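Local coordinates for molybdenum cofactor carrier protein (Chlamydomonas reinhardtii, PDB 2IZ6) that probably binds the molybdenum cofactor and carries it in protected form to the enzymes that use it, at residues Leu128-Gly138 against Leu154-Ala164; Lys13-Lys23 against Trp46-Val57. All coordinates share one frame; numbering follows the deposited sequence. Where two conformers were deposited one is given.

How the contacts relate
Both contacts pair neighbouring strands of one parallel beta sheet in a Rossmann-like alpha/beta domain. Contact 2 comes first along the chain and closes before contact 1 opens. It joins strands 15-19 and 47-51 near the middle of the sheet. Contact 1 joins strands 134-137 and 155-158, the latter the outermost strand at that end within the chain. Strand 110-114 lies between strands 15-19 and 134-137. The two centres are 14 Å apart and the nearest atoms about 6 Å apart, without touching. Helices 28-43 and 161-173 pack on residues of both contacts, so the central and outer strand pairs share one helical layer and belong to a single alpha/beta domain.

Contact 1: Leu128-Gly138 against Leu154-Ala164; sequences LKAKKPVVLLG and LVHVAADVAGA
The imidazole of His156 has the carbonyl oxygen of Val134 at its edge, in the ring plane. Its ND1 is 3.6 Å from Val134 O, and this is not a hydrogen bond. Pro133 CB approaches the same ring obliquely. The oxygen is already bound by the backbone N of His156 at 2.8 Å. CG of His156 lies anti to its own carbonyl carbon (chi1 -59°), which brings the ring beside that N and near Val134 O. The strands run parallel: Val134 N bonds Leu154 O, Leu136 N bonds His156 O, and Ala158 N meets Leu136 O in a nearly straight bond (175°). A water takes over where the strands part, accepting from Gly138 N and donating to Ala158 O.

On the face with His156, Val135 CG1 touches the methyl groups (CB) of Ala158 and Ala164, each at 3.9 Å. The Leu137 and Val161 side chains cross at a slant, CD2 to CG2 4.0 Å. On the other face, Leu136 CD1 meets Val155 CG1 at 3.7 Å. At the start of the strands, the Leu128 and Leu154 side chains run past each other in opposite directions, CD2 to CB 3.6 Å. Leu154 CD1 presses tightly on CA of Lys131, the positive-phi residue of the Schellman motif ending helix 118-129. Asp160 OD2 caps helix 161-173 by accepting from Gly163 N. Main-chain bonds thus fix the register, while aliphatic groups hold both helices against this strand pair.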
loop_
_atom_site.group_PDB
_atom_site.type_symbol
_atom_site.label_atom_id
_atom_site.label_comp_id
_atom_site.label_asym_id
_atom_site.label_seq_id
_atom_site.Cartn_x
_atom_site.Cartn_y
_atom_site.Cartn_z
ATOM N N LEU A 128 -9.861 4.558 14.212
ATOM C CA LEU A 128 -11.246 4.992 14.405
ATOM C C LEU A 128 -12.049 4.862 13.178
ATOM O O LEU A 128 -13.218 4.481 13.278
ATOM C CB LEU A 128 -11.357 6.407 14.946
ATOM C CG LEU A 128 -10.617 6.624 16.283
ATOM C CD1 LEU A 128 -10.603 8.093 16.662
ATOM C CD2 LEU A 128 -11.294 5.829 17.433
ATOM N N LYS A 129 -11.459 5.141 12.002
ATOM C CA LYS A 129 -12.195 4.905 10.755
ATOM C C LYS A 129 -12.638 3.443 10.608
ATOM O O LYS A 129 -13.747 3.148 10.141
ATOM C CB LYS A 129 -11.352 5.376 9.575
ATOM C CG LYS A 129 -11.985 5.213 8.216
ATOM C CD LYS A 129 -11.112 5.904 7.104
ATOM C CE LYS A 129 -11.434 5.439 5.656
ATOM N NZ LYS A 129 -12.873 5.322 5.319
ATOM N N ALA A 130 -11.771 2.531 11.067
ATOM C CA ALA A 130 -12.060 1.091 11.047
ATOM C C ALA A 130 -12.973 0.650 12.196
ATOM O O ALA A 130 -13.224 -0.572 12.327
ATOM C CB ALA A 130 -10.772 0.327 11.127
ATOM N N LYS A 131 -13.394 1.584 13.052
ATOM C CA LYS A 131 -14.216 1.310 14.235
ATOM C C LYS A 131 -13.526 0.379 15.238
ATOM O O LYS A 131 -14.119 -0.476 15.880
ATOM C CB LYS A 131 -15.620 0.807 13.840
ATOM C CG LYS A 131 -16.287 1.625 12.758
ATOM C CD LYS A 131 -16.615 2.997 13.168
ATOM C CE LYS A 131 -17.257 3.745 11.959
ATOM N NZ LYS A 131 -17.717 5.133 12.335
ATOM N N LYS A 132 -12.244 0.624 15.440
ATOM C CA LYS A 132 -11.474 -0.092 16.411
ATOM C C LYS A 132 -11.256 0.864 17.583
ATOM O O LYS A 132 -11.066 2.108 17.391
ATOM C CB LYS A 132 -10.107 -0.513 15.823
ATOM C CG LYS A 132 -10.199 -1.691 14.800
ATOM C CD LYS A 132 -8.964 -2.637 14.991
ATOM C CE LYS A 132 -9.154 -3.989 14.445
ATOM N NZ LYS A 132 -9.865 -4.825 15.408
ATOM N N PRO A 133 -11.266 0.323 18.798
ATOM C CA PRO A 133 -11.009 1.156 19.962
ATOM C C PRO A 133 -9.568 1.582 20.149
ATOM O O PRO A 133 -8.657 0.856 19.797
ATOM C CB PRO A 133 -11.385 0.290 21.138
ATOM C CG PRO A 133 -11.153 -1.060 20.630
ATOM C CD PRO A 133 -11.339 -1.082 19.170
ATOM N N VAL A 134 -9.429 2.773 20.640
ATOM C CA VAL A 134 -8.111 3.334 20.872
ATOM C C VAL A 134 -7.940 3.846 22.330
ATOM O O VAL A 134 -8.827 4.500 22.899
ATOM C CB VAL A 134 -7.811 4.481 19.855
ATOM C CG1 VAL A 134 -6.423 5.083 20.111
ATOM C CG2 VAL A 134 -7.870 4.032 18.397
ATOM N N VAL A 135 -6.803 3.538 22.899
ATOM C CA VAL A 135 -6.407 4.043 24.203
ATOM C C VAL A 135 -5.295 5.107 24.135
ATOM O O VAL A 135 -4.285 4.857 23.499
ATOM C CB VAL A 135 -5.986 2.897 25.154
ATOM C CG1 VAL A 135 -5.629 3.430 26.516
ATOM C CG2 VAL A 135 -7.079 1.879 25.327
ATOM N N LEU A 136 -5.575 6.317 24.630
ATOM C CA LEU A 136 -4.642 7.414 24.565
ATOM C C LEU A 136 -3.983 7.598 25.905
ATOM O O LEU A 136 -4.635 7.998 26.870
ATOM C CB LEU A 136 -5.393 8.689 24.163
ATOM C CG LEU A 136 -6.138 8.683 22.829
ATOM C CD1 LEU A 136 -6.808 10.082 22.598
ATOM C CD2 LEU A 136 -5.241 8.306 21.681
ATOM N N LEU A 137 -2.666 7.392 25.934
ATOM C CA LEU A 137 -1.847 7.482 27.163
ATOM C C LEU A 137 -0.762 8.539 26.931
ATOM O O LEU A 137 0.000 8.472 25.986
ATOM C CB LEU A 137 -1.223 6.137 27.520
ATOM C CG LEU A 137 -0.225 6.121 28.710
ATOM C CD1 LEU A 137 -0.972 6.511 29.952
ATOM C CD2 LEU A 137 0.417 4.700 28.826
ATOM N N GLY A 138 -0.736 9.513 27.803
ATOM C CA GLY A 138 0.301 10.564 27.761
ATOM C C GLY A 138 0.218 11.483 26.571
ATOM O O GLY A 138 1.238 12.023 26.117
ATOM N N LEU A 154 -15.271 5.123 21.071
ATOM C CA LEU A 154 -14.091 4.271 20.809
ATOM C C LEU A 154 -12.812 4.808 21.412
ATOM O O LEU A 154 -11.842 4.111 21.349
ATOM C CB LEU A 154 -13.883 4.133 19.275
ATOM C CG LEU A 154 -14.939 3.268 18.513
ATOM C CD1 LEU A 154 -14.717 3.248 17.025
ATOM C CD2 LEU A 154 -14.896 1.934 19.027
ATOM N N VAL A 155 -12.824 6.031 21.975
ATOM C CA VAL A 155 -11.596 6.678 22.479
ATOM C C VAL A 155 -11.587 6.614 23.989
ATOM O O VAL A 155 -12.508 7.028 24.649
ATOM C CB VAL A 155 -11.520 8.112 21.964
ATOM C CG1 VAL A 155 -10.347 8.854 22.546
ATOM C CG2 VAL A 155 -11.318 8.111 20.499
ATOM N N HIS A 156 -10.536 6.021 24.537
ATOM C CA HIS A 156 -10.385 5.806 25.956
ATOM C C HIS A 156 -9.128 6.583 26.372
ATOM O O HIS A 156 -8.027 6.347 25.906
ATOM C CB HIS A 156 -10.265 4.344 26.327
ATOM C CG HIS A 156 -11.433 3.522 25.905
ATOM N ND1 HIS A 156 -11.614 3.063 24.611
ATOM C CD2 HIS A 156 -12.480 3.068 26.625
ATOM C CE1 HIS A 156 -12.755 2.383 24.560
ATOM N NE2 HIS A 156 -13.307 2.397 25.752
ATOM N N VAL A 157 -9.327 7.547 27.218
ATOM C CA VAL A 157 -8.209 8.322 27.716
ATOM C C VAL A 157 -7.711 7.675 29.013
ATOM O O VAL A 157 -8.473 7.518 29.976
ATOM C CB VAL A 157 -8.640 9.813 27.886
ATOM C CG1 VAL A 157 -7.580 10.575 28.518
ATOM C CG2 VAL A 157 -8.944 10.417 26.565
ATOM N N ALA A 158 -6.421 7.388 29.090
ATOM C CA ALA A 158 -5.839 6.690 30.255
ATOM C C ALA A 158 -4.901 7.627 30.954
ATOM O O ALA A 158 -4.109 8.305 30.329
ATOM C CB ALA A 158 -5.139 5.475 29.841
ATOM N N ALA A 159 -5.012 7.658 32.268
ATOM C CA ALA A 159 -4.180 8.528 33.065
ATOM C C ALA A 159 -2.788 7.964 33.363
ATOM O O ALA A 159 -1.861 8.722 33.686
ATOM C CB ALA A 159 -4.880 8.859 34.372
ATOM N N ASP A 160 -2.661 6.651 33.334
ATOM C CA ASP A 160 -1.398 5.959 33.546
ATOM C C ASP A 160 -1.442 4.561 32.933
ATOM O O ASP A 160 -2.468 4.162 32.357
ATOM C CB ASP A 160 -1.087 5.863 35.061
ATOM C CG ASP A 160 -2.243 5.248 35.871
ATOM O OD1 ASP A 160 -2.282 5.489 37.124
ATOM O OD2 ASP A 160 -3.117 4.493 35.364
ATOM N N VAL A 161 -0.334 3.816 33.075
ATOM C CA VAL A 161 -0.187 2.498 32.479
ATOM C C VAL A 161 -1.243 1.575 33.046
ATOM O O VAL A 161 -1.934 0.878 32.329
ATOM C CB VAL A 161 1.202 1.876 32.636
ATOM C CG1 VAL A 161 1.200 0.405 32.267
ATOM C CG2 VAL A 161 2.138 2.643 31.830
ATOM N N ALA A 162 -1.381 1.566 34.369
ATOM C CA ALA A 162 -2.488 0.765 34.914
ATOM C C ALA A 162 -3.869 1.017 34.287
ATOM O O ALA A 162 -4.587 0.071 33.995
ATOM C CB ALA A 162 -2.597 0.967 36.450
ATOM N N GLY A 163 -4.225 2.280 34.088
ATOM C CA GLY A 163 -5.490 2.632 33.494
ATOM C C GLY A 163 -5.611 2.156 32.072
ATOM O O GLY A 163 -6.692 1.671 31.655
ATOM N N ALA A 164 -4.539 2.291 31.330
ATOM C CA ALA A 164 -4.472 1.792 29.952
ATOM C C ALA A 164 -4.693 0.303 29.862
ATOM O O ALA A 164 -5.490 -0.190 29.065
ATOM C CB ALA A 164 -3.115 2.244 29.287
HETATM O O HOH W 1 -2.183 10.195 30.179
#

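Contact 2: Lys13-Lys23 against Trp46-Val57; sequences KPIIGVMGPGK and WILLTGGRSLGV
A right-handed beta-alpha-beta crossover of a Rossmann-like fold brings these segments together: strand 15-19, helix 28-43, strand 47-51. Pro14 and Ile16 meet the indole of Trp46 at the start of the pair. Pro14 CG comes obliquely to Trp46 CD1 at 3.5 Å. Ile16 CD1 lies over one face of the indole, 4.1 Å above the plane and offset toward the rim. Bends in the Ile16 chain (chi1 -49°, chi2 -52°) put that methyl there. Helix 161-173 also packs on Trp46, through Val168 and Leu172. At this same end a water joins Lys13 NZ to Trp46 O.

The backbones bond in parallel fashion. Ile47 N gives to Pro14 O, Ile16 N to Ile47 O, Leu49 N to Ile16 O, and Val18 N to Leu49 O. Gly17 CA also makes a short CA-H...O contact with Leu49 O, at 3.2 Å. On the face with Ile15 and Ile47, Ile15 CG2 reaches Leu49 CB at 3.6 Å. Ile15 and Ile47 lie side by side, pointing the same way; Pro91 and Ile90 of a neighbouring subunit pack on them.

Further along, Val18 CG2 presses on Leu48 CD1 at 3.4 Å, a tight fit. Val18 CG1 meets Val57 CG1, where helix 57-67 begins. Val57 CG1 also sits against Gly20 CA at 3.9 Å. At the C-terminal end of segment 13-23, Lys23 CB rests on Leu55 CD1. Past the last backbone bond, Thr50 OG1, anti to its backbone N (chi1 -168°), donates to Val18 O at 2.8 Å from above the carbonyl plane.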
loop_
_atom_site.group_PDB
_atom_site.type_symbol
_atom_site.label_atom_id
_atom_site.label_comp_id
_atom_site.label_asym_id
_atom_site.label_seq_id
_atom_site.Cartn_x
_atom_site.Cartn_y
_atom_site.Cartn_z
ATOM N N LYS A 13 -4.272 -15.650 20.748
ATOM C CA LYS A 13 -3.837 -14.580 21.670
ATOM C C LYS A 13 -4.233 -13.209 21.098
ATOM O O LYS A 13 -4.083 -12.967 19.866
ATOM C CB LYS A 13 -2.294 -14.522 21.918
ATOM C CG LYS A 13 -1.548 -15.618 22.748
ATOM C CD LYS A 13 -0.114 -15.069 22.872
ATOM C CE LYS A 13 0.833 -16.003 23.539
ATOM N NZ LYS A 13 2.219 -15.363 23.465
ATOM N N PRO A 14 -4.791 -12.316 21.964
ATOM C CA PRO A 14 -5.032 -10.918 21.567
ATOM C C PRO A 14 -3.757 -10.270 21.091
ATOM O O PRO A 14 -2.666 -10.637 21.548
ATOM C CB PRO A 14 -5.582 -10.278 22.870
ATOM C CG PRO A 14 -6.131 -11.425 23.654
ATOM C CD PRO A 14 -5.290 -12.603 23.315
ATOM N N ILE A 15 -3.919 -9.297 20.184
ATOM C CA ILE A 15 -2.834 -8.530 19.658
ATOM C C ILE A 15 -3.155 -7.104 20.042
ATOM O O ILE A 15 -4.217 -6.569 19.725
ATOM C CB ILE A 15 -2.752 -8.655 18.170
ATOM C CG1 ILE A 15 -2.474 -10.125 17.764
ATOM C CG2 ILE A 15 -1.623 -7.731 17.634
ATOM C CD1 ILE A 15 -2.389 -10.311 16.260
ATOM N N ILE A 16 -2.251 -6.509 20.755
ATOM C CA ILE A 16 -2.352 -5.088 21.173
ATOM C C ILE A 16 -1.326 -4.313 20.425
ATOM O O ILE A 16 -0.136 -4.561 20.524
ATOM C CB ILE A 16 -2.177 -4.914 22.729
ATOM C CG1 ILE A 16 -3.062 -5.898 23.495
ATOM C CG2 ILE A 16 -2.398 -3.466 23.134
ATOM C CD1 ILE A 16 -4.499 -5.936 23.156
ATOM N N GLY A 17 -1.807 -3.298 19.729
ATOM C CA GLY A 17 -0.944 -2.412 19.003
ATOM C C GLY A 17 -0.502 -1.246 19.844
ATOM O O GLY A 17 -1.239 -0.739 20.657
ATOM N N VAL A 18 0.746 -0.805 19.664
ATOM C CA VAL A 18 1.269 0.319 20.345
ATOM C C VAL A 18 1.894 1.241 19.332
ATOM O O VAL A 18 2.666 0.833 18.493
ATOM C CB VAL A 18 2.300 -0.065 21.415
ATOM C CG1 VAL A 18 3.018 1.136 22.041
ATOM C CG2 VAL A 18 1.644 -0.933 22.449
ATOM N N MET A 19 1.566 2.511 19.463
ATOM C CA MET A 19 2.097 3.572 18.585
ATOM C C MET A 19 2.592 4.717 19.411
ATOM O O MET A 19 2.010 5.066 20.432
ATOM C CB MET A 19 0.963 4.121 17.801
ATOM C CG MET A 19 0.331 3.226 16.889
ATOM S SD MET A 19 1.127 3.258 15.259
ATOM C CE MET A 19 2.432 4.536 15.338
ATOM N N GLY A 20 3.653 5.358 18.943
ATOM C CA GLY A 20 4.027 6.562 19.527
ATOM C C GLY A 20 5.094 7.166 18.655
ATOM O O GLY A 20 5.519 6.550 17.662
ATOM N N PRO A 21 5.484 8.371 19.004
ATOM C CA PRO A 21 6.563 9.093 18.259
ATOM C C PRO A 21 7.932 8.446 18.463
ATOM O O PRO A 21 8.135 7.674 19.416
ATOM C CB PRO A 21 6.508 10.489 18.846
ATOM C CG PRO A 21 5.848 10.365 20.116
ATOM C CD PRO A 21 4.947 9.183 20.082
ATOM N N GLY A 22 8.853 8.759 17.573
ATOM C CA GLY A 22 10.209 8.267 17.639
ATOM C C GLY A 22 11.059 9.134 18.549
ATOM O O GLY A 22 10.560 10.034 19.273
ATOM N N LYS A 23 12.353 8.821 18.523
ATOM C CA LYS A 23 13.336 9.346 19.462
ATOM C C LYS A 23 13.135 10.834 19.790
ATOM O O LYS A 23 12.775 11.200 20.925
ATOM C CB LYS A 23 14.752 9.089 18.895
ATOM C CG LYS A 23 15.878 9.154 19.903
ATOM C CD LYS A 23 17.148 8.469 19.388
ATOM C CE LYS A 23 18.378 9.322 19.637
ATOM N NZ LYS A 23 19.650 8.523 19.651
ATOM N N TRP A 46 -0.783 -11.275 26.081
ATOM C CA TRP A 46 -1.089 -10.654 24.830
ATOM C C TRP A 46 0.175 -10.524 23.966
ATOM O O TRP A 46 1.267 -10.404 24.482
ATOM C CB TRP A 46 -1.781 -9.298 25.012
ATOM C CG TRP A 46 -2.925 -9.324 25.950
ATOM C CD1 TRP A 46 -3.857 -10.339 26.130
ATOM C CD2 TRP A 46 -3.387 -8.223 26.742
ATOM N NE1 TRP A 46 -4.753 -9.946 27.147
ATOM C CE2 TRP A 46 -4.477 -8.667 27.527
ATOM C CE3 TRP A 46 -2.822 -6.979 27.034
ATOM C CZ2 TRP A 46 -5.102 -7.834 28.489
ATOM C CZ3 TRP A 46 -3.426 -6.155 28.025
ATOM C CH2 TRP A 46 -4.586 -6.600 28.703
ATOM N N ILE A 47 -0.048 -10.511 22.650
ATOM C CA ILE A 47 0.995 -10.237 21.647
ATOM C C ILE A 47 1.108 -8.711 21.443
ATOM O O ILE A 47 0.082 -8.060 21.354
ATOM C CB ILE A 47 0.694 -10.914 20.314
ATOM C CG1 ILE A 47 0.659 -12.446 20.397
ATOM C CG2 ILE A 47 1.709 -10.514 19.265
ATOM C CD1 ILE A 47 0.058 -13.145 19.178
ATOM N N LEU A 48 2.343 -8.178 21.471
ATOM C CA LEU A 48 2.579 -6.781 21.148
ATOM C C LEU A 48 2.859 -6.638 19.665
ATOM O O LEU A 48 3.754 -7.306 19.167
ATOM C CB LEU A 48 3.783 -6.322 21.909
ATOM C CG LEU A 48 4.368 -4.909 21.603
ATOM C CD1 LEU A 48 3.323 -3.874 21.972
ATOM C CD2 LEU A 48 5.693 -4.613 22.340
ATOM N N LEU A 49 2.192 -5.676 19.039
ATOM C CA LEU A 49 2.396 -5.331 17.644
ATOM C C LEU A 49 2.797 -3.886 17.630
ATOM O O LEU A 49 2.065 -3.033 18.144
ATOM C CB LEU A 49 1.060 -5.505 16.886
ATOM C CG LEU A 49 1.015 -5.084 15.417
ATOM C CD1 LEU A 49 1.838 -5.934 14.585
ATOM C CD2 LEU A 49 -0.418 -5.243 14.837
ATOM N N THR A 50 3.984 -3.556 17.086
ATOM C CA THR A 50 4.452 -2.181 17.039
ATOM C C THR A 50 5.472 -2.014 15.920
ATOM O O THR A 50 5.725 -2.946 15.169
ATOM C CB THR A 50 4.975 -1.711 18.443
ATOM O OG1 THR A 50 5.181 -0.299 18.490
ATOM C CG2 THR A 50 6.241 -2.395 18.779
ATOM N N GLY A 51 5.993 -0.806 15.771
ATOM C CA GLY A 51 7.055 -0.564 14.794
ATOM C C GLY A 51 8.333 -1.268 15.182
ATOM O O GLY A 51 8.638 -1.376 16.387
ATOM N N GLY A 52 9.069 -1.777 14.204
ATOM C CA GLY A 52 10.210 -2.670 14.489
ATOM C C GLY A 52 11.567 -2.033 14.441
ATOM O O GLY A 52 12.576 -2.732 14.631
ATOM N N ARG A 53 11.550 -0.708 14.234
ATOM C CA ARG A 53 12.698 0.187 14.020
ATOM C C ARG A 53 13.428 0.804 15.225
ATOM O O ARG A 53 14.076 1.860 15.051
ATOM C CB ARG A 53 12.197 1.387 13.185
ATOM C CG ARG A 53 13.236 2.378 12.621
ATOM C CD ARG A 53 13.638 2.034 11.177
ATOM N NE ARG A 53 14.550 3.027 10.607
ATOM C CZ ARG A 53 15.250 2.861 9.482
ATOM N NH1 ARG A 53 15.166 1.732 8.777
ATOM N NH2 ARG A 53 16.050 3.829 9.056
ATOM N N SER A 54 13.363 0.220 16.424
ATOM C CA SER A 54 14.512 0.398 17.406
ATOM C C SER A 54 14.772 1.768 18.103
ATOM O O SER A 54 15.901 2.019 18.565
ATOM C CB SER A 54 15.809 -0.046 16.707
ATOM O OG SER A 54 16.418 -1.124 17.370
ATOM N N LEU A 55 13.773 2.651 18.201
ATOM C CA LEU A 55 14.035 3.993 18.770
ATOM C C LEU A 55 13.235 4.460 19.996
ATOM O O LEU A 55 13.720 4.298 21.081
ATOM C CB LEU A 55 14.096 5.083 17.673
ATOM C CG LEU A 55 15.426 5.302 16.923
ATOM C CD1 LEU A 55 15.541 6.742 16.394
ATOM C CD2 LEU A 55 16.701 4.956 17.747
ATOM N N GLY A 56 12.108 5.119 19.840
ATOM C CA GLY A 56 11.375 5.705 20.961
ATOM C C GLY A 56 10.415 4.760 21.669
ATOM O O GLY A 56 10.831 3.715 22.125
ATOM N N VAL A 57 9.169 5.204 21.781
ATOM C CA VAL A 57 8.097 4.507 22.450
ATOM C C VAL A 57 8.068 3.063 21.977
ATOM O O VAL A 57 7.937 2.145 22.810
ATOM C CB VAL A 57 6.694 5.185 22.138
ATOM C CG1 VAL A 57 5.523 4.238 22.284
ATOM C CG2 VAL A 57 6.542 6.453 22.957
HETATM O O HOH W 2 2.685 -12.819 24.272
#